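Local coordinates for purine-binding protein BAB2_0673 (Brucella melitensis biovar Abortus, PDB 3S99) that binds adenine and probably other purines such as guanine, and may serve as the substrate-binding component of an ABC-type purine uptake system, at residues F31-P36 / T63-N68; N87-T92 / K112-T117. All blocks are in the same frame, centred on the assembly; numbering follows the deposited sequence.

Contact 1 of 2, residues F31-P36 / T63-N68; sequences FIYIGP and TTFLEN
Strands 27-32 and 61-66, joined by helix 42-57, form the first beta-alpha-beta unit of a periplasmic-binding-protein-like lobe, and here the ends of the two parallel strands run into the loops that follow them. Phe31 brackets Phe65: its N donates to Thr64 O (2.9 Å), and its O accepts from Leu66 N. Tyr33 N then reaches Leu66 O in a straighter bond (162° at the hydrogen), although Tyr33 is already past the strand end.

On the face turned to helix 42-57, the rings of Tyr33 and Phe65 meet, and Phe31 CB packs 3.8 Å from Phe65 CB. Phe65 CG sits between its backbone N and carbonyl carbon (chi1 72°), which turns the ring over toward Tyr33; Tyr33 CE2 comes over one face of it, 3.3 Å from Phe65 CD1, with the ring planes tilted by 36°. The Tyr33 hydroxyl goes on to Asp47 of that helix, tying the ring to it. Across the sheet, Ile32 and Leu66 lie side by side beneath helix 73-84.

Beyond the strands the chain swings toward the ligand: Ile34 lines the adenine pocket, near Trp42. The loops still hold together, because Asn68 N bonds to Gly35 O from well above the carbonyl plane (3.2 Å). Finally, Asn68 OD1 lies 3.5 Å from Pro36 CD, and Glu67 OE1 rests 3.4 Å from Pro36 CB.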
ATOM      1  N   PHE A  31       6.796  -4.534  17.021  1.00 16.71           N
ATOM      2  CA  PHE A  31       6.647  -4.054  15.656  1.00 15.69           C
ATOM      3  C   PHE A  31       8.032  -3.842  15.056  1.00 16.35           C
ATOM      4  O   PHE A  31       8.940  -3.297  15.720  1.00 16.56           O
ATOM      5  CB  PHE A  31       5.870  -2.737  15.594  1.00 16.64           C
ATOM      6  CG  PHE A  31       4.456  -2.839  16.037  1.00 16.78           C
ATOM      7  CD1 PHE A  31       3.423  -2.975  15.094  1.00 18.03           C
ATOM      8  CD2 PHE A  31       4.143  -2.853  17.398  1.00 17.85           C
ATOM      9  CE1 PHE A  31       2.101  -3.108  15.511  1.00 16.42           C
ATOM     10  CE2 PHE A  31       2.824  -2.971  17.818  1.00 16.37           C
ATOM     11  CZ  PHE A  31       1.801  -3.095  16.860  1.00 15.20           C
ATOM     12  N   ILE A  32       8.191  -4.290  13.812  1.00 15.82           N
ATOM     13  CA  ILE A  32       9.377  -4.032  13.004  1.00 16.29           C
ATOM     14  C   ILE A  32       8.978  -3.157  11.806  1.00 15.85           C
ATOM     15  O   ILE A  32       8.114  -3.563  11.015  1.00 14.77           O
ATOM     16  CB  ILE A  32       9.961  -5.350  12.474  1.00 16.32           C
ATOM     17  CG1 ILE A  32      10.310  -6.289  13.638  1.00 17.88           C
ATOM     18  CG2 ILE A  32      11.211  -5.057  11.643  1.00 17.49           C
ATOM     19  CD1 ILE A  32      11.419  -5.766  14.542  1.00 17.74           C
ATOM     20  N   TYR A  33       9.602  -1.976  11.665  1.00 15.79           N
ATOM     21  CA  TYR A  33       9.289  -1.075  10.565  1.00 16.59           C
ATOM     22  C   TYR A  33      10.494  -1.000   9.597  1.00 17.21           C
ATOM     23  O   TYR A  33      11.620  -0.963  10.019  1.00 16.69           O
ATOM     24  CB  TYR A  33       8.993   0.342  11.050  1.00 17.00           C
ATOM     25  CG  TYR A  33       7.896   0.501  12.087  1.00 17.36           C
ATOM     26  CD1 TYR A  33       6.737  -0.286  12.061  1.00 13.85           C
ATOM     27  CD2 TYR A  33       7.991   1.481  13.050  1.00 17.74           C
ATOM     28  CE1 TYR A  33       5.730  -0.115  13.018  1.00 15.23           C
ATOM     29  CE2 TYR A  33       6.964   1.663  14.012  1.00 17.19           C
ATOM     30  CZ  TYR A  33       5.846   0.869  13.961  1.00 15.06           C
ATOM     31  OH  TYR A  33       4.870   1.043  14.892  1.00 18.17           O
ATOM     32  N   ILE A  34      10.211  -0.921   8.305  1.00 17.21           N
ATOM     33  CA  ILE A  34      11.243  -0.780   7.280  1.00 18.84           C
ATOM     34  C   ILE A  34      11.720   0.694   7.200  1.00 19.57           C
ATOM     35  O   ILE A  34      12.824   0.964   6.753  1.00 20.61           O
ATOM     36  CB  ILE A  34      10.710  -1.284   5.915  1.00 18.44           C
ATOM     37  CG1 ILE A  34      11.826  -1.342   4.854  1.00 21.65           C
ATOM     38  CG2 ILE A  34       9.561  -0.393   5.407  1.00 18.36           C
ATOM     39  CD1 ILE A  34      12.533  -2.629   4.778  1.00 21.40           C
ATOM     40  N   GLY A  35      10.901   1.636   7.659  1.00 19.73           N
ATOM     41  CA  GLY A  35      11.310   3.037   7.737  1.00 20.92           C
ATOM     42  C   GLY A  35      11.038   3.649   9.102  1.00 21.53           C
ATOM     43  O   GLY A  35      10.821   2.918  10.096  1.00 20.69           O
ATOM     44  N   PRO A  36      11.043   4.992   9.171  1.00 21.59           N
ATOM     45  CA  PRO A  36      10.724   5.695  10.384  1.00 21.88           C
ATOM     46  C   PRO A  36       9.284   6.167  10.383  1.00 20.77           C
ATOM     47  O   PRO A  36       8.766   6.489   9.338  1.00 20.74           O
ATOM     48  CB  PRO A  36      11.670   6.922  10.332  1.00 23.03           C
ATOM     49  CG  PRO A  36      11.913   7.162   8.926  1.00 22.53           C
ATOM     50  CD  PRO A  36      11.517   5.931   8.140  1.00 22.94           C
ATOM     51  N   THR A  63       3.686  -2.062  24.001  1.00 23.15           N
ATOM     52  CA  THR A  63       4.258  -2.160  22.673  1.00 21.27           C
ATOM     53  C   THR A  63       5.713  -1.704  22.620  1.00 21.94           C
ATOM     54  O   THR A  63       6.129  -0.845  23.399  1.00 21.14           O
ATOM     55  CB  THR A  63       3.439  -1.391  21.631  1.00 20.99           C
ATOM     56  OG1 THR A  63       3.606   0.014  21.815  1.00 21.23           O
ATOM     57  CG2 THR A  63       1.948  -1.763  21.704  1.00 20.18           C
ATOM     58  N   THR A  64       6.467  -2.307  21.685  1.00 21.43           N
ATOM     59  CA  THR A  64       7.862  -1.942  21.392  1.00 21.97           C
ATOM     60  C   THR A  64       8.040  -1.933  19.898  1.00 20.36           C
ATOM     61  O   THR A  64       7.433  -2.744  19.218  1.00 21.39           O
ATOM     62  CB  THR A  64       8.852  -2.998  21.906  1.00 21.83           C
ATOM     63  OG1 THR A  64       8.646  -3.197  23.296  1.00 24.67           O
ATOM     64  CG2 THR A  64      10.306  -2.553  21.682  1.00 23.42           C
ATOM     65  N   PHE A  65       8.860  -1.034  19.369  1.00 19.02           N
ATOM     66  CA  PHE A  65       9.239  -1.129  17.956  1.00 17.38           C
ATOM     67  C   PHE A  65      10.706  -0.859  17.626  1.00 16.83           C
ATOM     68  O   PHE A  65      11.446  -0.262  18.410  1.00 16.55           O
ATOM     69  CB  PHE A  65       8.327  -0.284  17.042  1.00 16.93           C
ATOM     70  CG  PHE A  65       8.524   1.212  17.135  1.00 18.21           C
ATOM     71  CD1 PHE A  65       9.395   1.865  16.261  1.00 19.62           C
ATOM     72  CD2 PHE A  65       7.782   1.968  18.020  1.00 17.73           C
ATOM     73  CE1 PHE A  65       9.557   3.221  16.301  1.00 20.36           C
ATOM     74  CE2 PHE A  65       7.940   3.358  18.078  1.00 22.75           C
ATOM     75  CZ  PHE A  65       8.829   3.988  17.221  1.00 22.37           C
ATOM     76  N   LEU A  66      11.096  -1.336  16.454  1.00 16.63           N
ATOM     77  CA  LEU A  66      12.395  -1.014  15.846  1.00 17.35           C
ATOM     78  C   LEU A  66      12.089  -0.485  14.481  1.00 17.48           C
ATOM     79  O   LEU A  66      11.154  -0.957  13.843  1.00 14.99           O
ATOM     80  CB  LEU A  66      13.273  -2.260  15.764  1.00 17.84           C
ATOM     81  CG  LEU A  66      13.840  -2.774  17.091  1.00 18.63           C
ATOM     82  CD1 LEU A  66      14.653  -4.054  16.875  1.00 17.04           C
ATOM     83  CD2 LEU A  66      14.694  -1.738  17.811  1.00 18.20           C
ATOM     84  N   GLU A  67      12.863   0.512  14.030  1.00 17.98           N
ATOM     85  CA  GLU A  67      12.583   1.157  12.772  1.00 17.79           C
ATOM     86  C   GLU A  67      13.786   1.072  11.825  1.00 18.66           C
ATOM     87  O   GLU A  67      14.893   0.741  12.239  1.00 19.36           O
ATOM     88  CB  GLU A  67      12.148   2.615  13.007  1.00 18.10           C
ATOM     89  CG  GLU A  67      13.148   3.449  13.763  1.00 20.49           C
ATOM     90  CD  GLU A  67      12.681   4.883  14.004  1.00 23.17           C
ATOM     91  OE1 GLU A  67      13.103   5.779  13.253  1.00 25.68           O
ATOM     92  OE2 GLU A  67      11.921   5.127  14.959  1.00 24.66           O
ATOM     93  N   ASN A  68      13.561   1.386  10.561  1.00 19.16           N
ATOM     94  CA  ASN A  68      14.622   1.349   9.534  1.00 20.55           C
ATOM     95  C   ASN A  68      15.345  -0.003   9.533  1.00 20.20           C
ATOM     96  O   ASN A  68      16.555  -0.063   9.410  1.00 21.74           O
ATOM     97  CB  ASN A  68      15.606   2.522   9.714  1.00 21.56           C
ATOM     98  CG  ASN A  68      14.984   3.878   9.349  1.00 23.03           C
ATOM     99  OD1 ASN A  68      14.421   4.024   8.281  1.00 24.23           O
ATOM    100  ND2 ASN A  68      15.082   4.863  10.249  1.00 21.56           N
TER

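Contact 2 of 2, residues N87-T92 / K112-T117; sequences NKLIFT and KFEHAT. With ADE (adenine), chain T.
Phe91 and Glu114 run side by side off the same face of the sheet, the carboxylate plane turned 33° from the ring. The aliphatic part of the glutamate does the touching: Glu114 CB lies 3.4 Å from Phe91 CD1, and Glu114 CG is 3.5 Å from Phe91 CE1. That CG, anti to the carbonyl carbon (chi1 -70°), lies along the ring, and the bend at chi2 (-84°) sends the carboxylate on to partners elsewhere. There OE2 takes a salt bridge from Arg262 and a hydrogen bond from Trp271, and OE1 pairs with the Tyr258 hydroxyl, so this buried charge is well met and probably kept ionised. Leu89, two residues before Phe91 on its strand, brings CD1 to 3.9 Å from the same Glu114 CG.

On the opposite face, Ile90 and Phe113 point the same way, Ile90 CD1 packing on Phe113 CE1 at 3.8 Å. Further along, Thr92 and His115 cross at about a right angle, with Thr92 OG1 in the plane of the imidazole at its CD2 edge; that hydroxyl is paired with Thr101, and His115 NE2 with Ser94 O.

These pairs hang on strands 89-92 and 112-116, parallel neighbours joined through helix 98-105 in a beta-alpha-beta unit, their axes 4.7 Å apart. Backbone bonds alternate from Lys112 N to Lys88 O up to Ala116 N to Thr92 O (2.9 Å). At the start of the strands a water donates to Lys88 O and weakly accepts from Lys112 NZ.

At the far end Thr117 OG1 bonds back to Ala116 O (2.6 Å), and Thr117 OG1 also comes to 3.2 Å from adenine C8.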
ATOM      1  N   ASN A  87       8.363 -10.350  23.687  1.00 20.04           N
ATOM      2  CA  ASN A  87       7.191 -10.053  22.874  1.00 19.29           C
ATOM      3  C   ASN A  87       6.552 -11.324  22.347  1.00 19.25           C
ATOM      4  O   ASN A  87       7.222 -12.162  21.749  1.00 18.92           O
ATOM      5  CB  ASN A  87       7.547  -9.084  21.759  1.00 18.95           C
ATOM      6  CG  ASN A  87       7.909  -7.719  22.304  1.00 18.48           C
ATOM      7  OD1 ASN A  87       7.029  -6.934  22.644  1.00 20.90           O
ATOM      8  ND2 ASN A  87       9.206  -7.457  22.465  1.00 16.41           N
ATOM      9  N   LYS A  88       5.256 -11.470  22.632  1.00 19.41           N
ATOM     10  CA  LYS A  88       4.491 -12.677  22.316  1.00 19.23           C
ATOM     11  C   LYS A  88       3.609 -12.528  21.056  1.00 17.79           C
ATOM     12  O   LYS A  88       3.034 -13.504  20.594  1.00 16.58           O
ATOM     13  CB  LYS A  88       3.620 -13.092  23.521  1.00 20.17           C
ATOM     14  CG  LYS A  88       4.352 -13.685  24.731  1.00 25.93           C
ATOM     15  CD  LYS A  88       5.330 -14.806  24.358  1.00 31.10           C
ATOM     16  CE  LYS A  88       5.316 -15.991  25.341  1.00 35.06           C
ATOM     17  NZ  LYS A  88       5.926 -15.666  26.683  1.00 40.10           N
ATOM     18  N   LEU A  89       3.486 -11.303  20.545  1.00 16.64           N
ATOM     19  CA  LEU A  89       2.861 -11.017  19.263  1.00 15.59           C
ATOM     20  C   LEU A  89       3.752 -10.006  18.559  1.00 14.45           C
ATOM     21  O   LEU A  89       4.072  -8.956  19.120  1.00 14.10           O
ATOM     22  CB  LEU A  89       1.488 -10.435  19.475  1.00 16.21           C
ATOM     23  CG  LEU A  89       0.692  -9.991  18.250  1.00 15.81           C
ATOM     24  CD1 LEU A  89       0.369 -11.171  17.296  1.00 12.38           C
ATOM     25  CD2 LEU A  89      -0.583  -9.302  18.717  1.00 14.14           C
ATOM     26  N   ILE A  90       4.201 -10.342  17.357  1.00 14.42           N
ATOM     27  CA  ILE A  90       5.146  -9.494  16.618  1.00 14.25           C
ATOM     28  C   ILE A  90       4.635  -9.235  15.199  1.00 14.44           C
ATOM     29  O   ILE A  90       4.382 -10.201  14.442  1.00 14.76           O
ATOM     30  CB  ILE A  90       6.505 -10.167  16.516  1.00 14.37           C
ATOM     31  CG1 ILE A  90       7.104 -10.405  17.908  1.00 14.14           C
ATOM     32  CG2 ILE A  90       7.503  -9.321  15.612  1.00 10.86           C
ATOM     33  CD1 ILE A  90       8.487 -11.068  17.842  1.00 14.78           C
ATOM     34  N   PHE A  91       4.486  -7.954  14.849  1.00 14.11           N
ATOM     35  CA  PHE A  91       4.039  -7.529  13.522  1.00 12.92           C
ATOM     36  C   PHE A  91       5.255  -7.105  12.708  1.00 13.56           C
ATOM     37  O   PHE A  91       6.021  -6.223  13.130  1.00 14.10           O
ATOM     38  CB  PHE A  91       3.070  -6.354  13.625  1.00 13.79           C
ATOM     39  CG  PHE A  91       1.750  -6.699  14.261  1.00 12.61           C
ATOM     40  CD1 PHE A  91       0.670  -7.112  13.467  1.00 14.98           C
ATOM     41  CD2 PHE A  91       1.566  -6.597  15.615  1.00 15.06           C
ATOM     42  CE1 PHE A  91      -0.535  -7.445  14.038  1.00 15.64           C
ATOM     43  CE2 PHE A  91       0.336  -6.903  16.189  1.00 15.67           C
ATOM     44  CZ  PHE A  91      -0.713  -7.327  15.388  1.00 15.37           C
ATOM     45  N   THR A  92       5.448  -7.746  11.561  1.00 13.77           N
ATOM     46  CA  THR A  92       6.539  -7.443  10.639  1.00 12.99           C
ATOM     47  C   THR A  92       5.928  -6.717   9.447  1.00 12.29           C
ATOM     48  O   THR A  92       5.115  -7.276   8.721  1.00 12.20           O
ATOM     49  CB  THR A  92       7.383  -8.686  10.303  1.00 13.11           C
ATOM     50  OG1 THR A  92       6.568  -9.724   9.770  1.00 13.24           O
ATOM     51  CG2 THR A  92       8.100  -9.190  11.586  1.00 11.47           C
ATOM     52  N   LYS A 112       3.551 -15.379  18.466  1.00 17.42           N
ATOM     53  CA  LYS A 112       2.694 -15.311  17.283  1.00 16.72           C
ATOM     54  C   LYS A 112       3.221 -14.183  16.417  1.00 15.74           C
ATOM     55  O   LYS A 112       3.500 -13.099  16.938  1.00 16.23           O
ATOM     56  CB  LYS A 112       1.247 -14.996  17.665  1.00 17.04           C
ATOM     57  CG  LYS A 112       0.547 -15.897  18.676  1.00 20.26           C
ATOM     58  CD  LYS A 112       0.787 -17.324  18.473  1.00 21.82           C
ATOM     59  CE  LYS A 112      -0.263 -18.156  19.258  1.00 26.40           C
ATOM     60  NZ  LYS A 112       0.082 -18.300  20.676  1.00 23.98           N
ATOM     61  N   PHE A 113       3.304 -14.429  15.106  1.00 14.72           N
ATOM     62  CA  PHE A 113       3.897 -13.516  14.135  1.00 13.45           C
ATOM     63  C   PHE A 113       2.827 -13.089  13.134  1.00 12.94           C
ATOM     64  O   PHE A 113       2.010 -13.888  12.761  1.00 12.73           O
ATOM     65  CB  PHE A 113       5.038 -14.201  13.410  1.00 13.48           C
ATOM     66  CG  PHE A 113       6.216 -14.481  14.297  1.00 14.96           C
ATOM     67  CD1 PHE A 113       7.246 -13.540  14.450  1.00 13.19           C
ATOM     68  CD2 PHE A 113       6.279 -15.650  15.022  1.00 13.61           C
ATOM     69  CE1 PHE A 113       8.331 -13.811  15.273  1.00 12.41           C
ATOM     70  CE2 PHE A 113       7.361 -15.913  15.835  1.00 11.75           C
ATOM     71  CZ  PHE A 113       8.375 -14.978  15.974  1.00 13.06           C
ATOM     72  N   GLU A 114       2.835 -11.828  12.730  1.00 13.09           N
ATOM     73  CA  GLU A 114       1.838 -11.278  11.783  1.00 12.79           C
ATOM     74  C   GLU A 114       2.655 -10.527  10.740  1.00 13.21           C
ATOM     75  O   GLU A 114       3.328  -9.540  11.076  1.00 14.20           O
ATOM     76  CB  GLU A 114       0.916 -10.306  12.484  1.00 12.60           C
ATOM     77  CG  GLU A 114      -0.075 -10.902  13.474  1.00 13.89           C
ATOM     78  CD  GLU A 114      -1.347 -11.423  12.805  1.00 14.71           C
ATOM     79  OE1 GLU A 114      -1.639 -11.030  11.652  1.00 15.88           O
ATOM     80  OE2 GLU A 114      -2.061 -12.219  13.449  1.00 15.89           O
ATOM     81  N   HIS A 115       2.690 -11.037   9.514  1.00 14.01           N
ATOM     82  CA  HIS A 115       3.473 -10.442   8.468  1.00 13.97           C
ATOM     83  C   HIS A 115       2.574  -9.653   7.475  1.00 15.01           C
ATOM     84  O   HIS A 115       1.578 -10.174   6.944  1.00 15.97           O
ATOM     85  CB  HIS A 115       4.255 -11.487   7.682  1.00 14.68           C
ATOM     86  CG  HIS A 115       4.978 -10.883   6.525  1.00 14.43           C
ATOM     87  ND1 HIS A 115       4.698 -11.204   5.209  1.00 15.41           N
ATOM     88  CD2 HIS A 115       5.887  -9.878   6.490  1.00 12.36           C
ATOM     89  CE1 HIS A 115       5.457 -10.460   4.415  1.00 13.92           C
ATOM     90  NE2 HIS A 115       6.182  -9.645   5.166  1.00 14.42           N
ATOM     91  N   ALA A 116       2.972  -8.425   7.202  1.00 14.67           N
ATOM     92  CA  ALA A 116       2.216  -7.519   6.339  1.00 15.62           C
ATOM     93  C   ALA A 116       2.481  -7.776   4.863  1.00 15.66           C
ATOM     94  O   ALA A 116       3.606  -7.702   4.411  1.00 16.69           O
ATOM     95  CB  ALA A 116       2.577  -6.059   6.699  1.00 15.35           C
ATOM     96  N   THR A 117       1.419  -8.098   4.126  1.00 16.79           N
ATOM     97  CA  THR A 117       1.394  -8.174   2.657  1.00 16.90           C
ATOM     98  C   THR A 117       2.020  -9.423   2.072  1.00 16.76           C
ATOM     99  O   THR A 117       2.036  -9.566   0.861  1.00 16.23           O
ATOM    100  CB  THR A 117       1.982  -6.920   1.923  1.00 16.35           C
ATOM    101  OG1 THR A 117       3.417  -6.972   1.898  1.00 19.59           O
ATOM    102  CG2 THR A 117       1.544  -5.627   2.602  1.00 18.18           C
TER
HETATM  103  N9  ADE T 400       5.628  -3.888   1.977  1.00 15.21           N
HETATM  104  C8  ADE T 400       4.519  -4.014   1.170  1.00 17.36           C
HETATM  105  N7  ADE T 400       4.053  -2.886   0.692  1.00 17.16           N
HETATM  106  C5  ADE T 400       4.966  -1.986   1.254  1.00 17.93           C
HETATM  107  C6  ADE T 400       5.021  -0.625   1.124  1.00 19.18           C
HETATM  108  N6  ADE T 400       4.063  -0.048   0.384  1.00 15.52           N
HETATM  109  N1  ADE T 400       6.021   0.046   1.782  1.00 18.08           N
HETATM  110  C2  ADE T 400       6.910  -0.658   2.505  1.00 19.72           C
HETATM  111  N3  ADE T 400       6.959  -1.976   2.701  1.00 18.95           N
HETATM  112  C4  ADE T 400       5.939  -2.562   2.032  1.00 16.70           C
HETATM  113  O   HOH W   1       1.929 -15.825  21.943  1.00 21.67           O

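Overall arrangement
Both contacts join neighbouring strands of one six-stranded parallel sheet, each across a beta-alpha-beta unit, and they abut where strand 27-32 meets strand 89-92: Ile32 N probably bonds to Phe91 O, and the rings of Phe31 and Phe91 pack nearly parallel. Contact 1 includes the sheet's outermost strand, 61-66, so it is only partly buried and mixes aromatic packing with polar loop ends. Contact 2 lies further inside the sheet and is mostly buried, with a charge held in the interior. Helix 73-84 covers one face of both. Each delivers one pocket residue from beyond its strand ends, Ile34 and Thr117, to the same adenine.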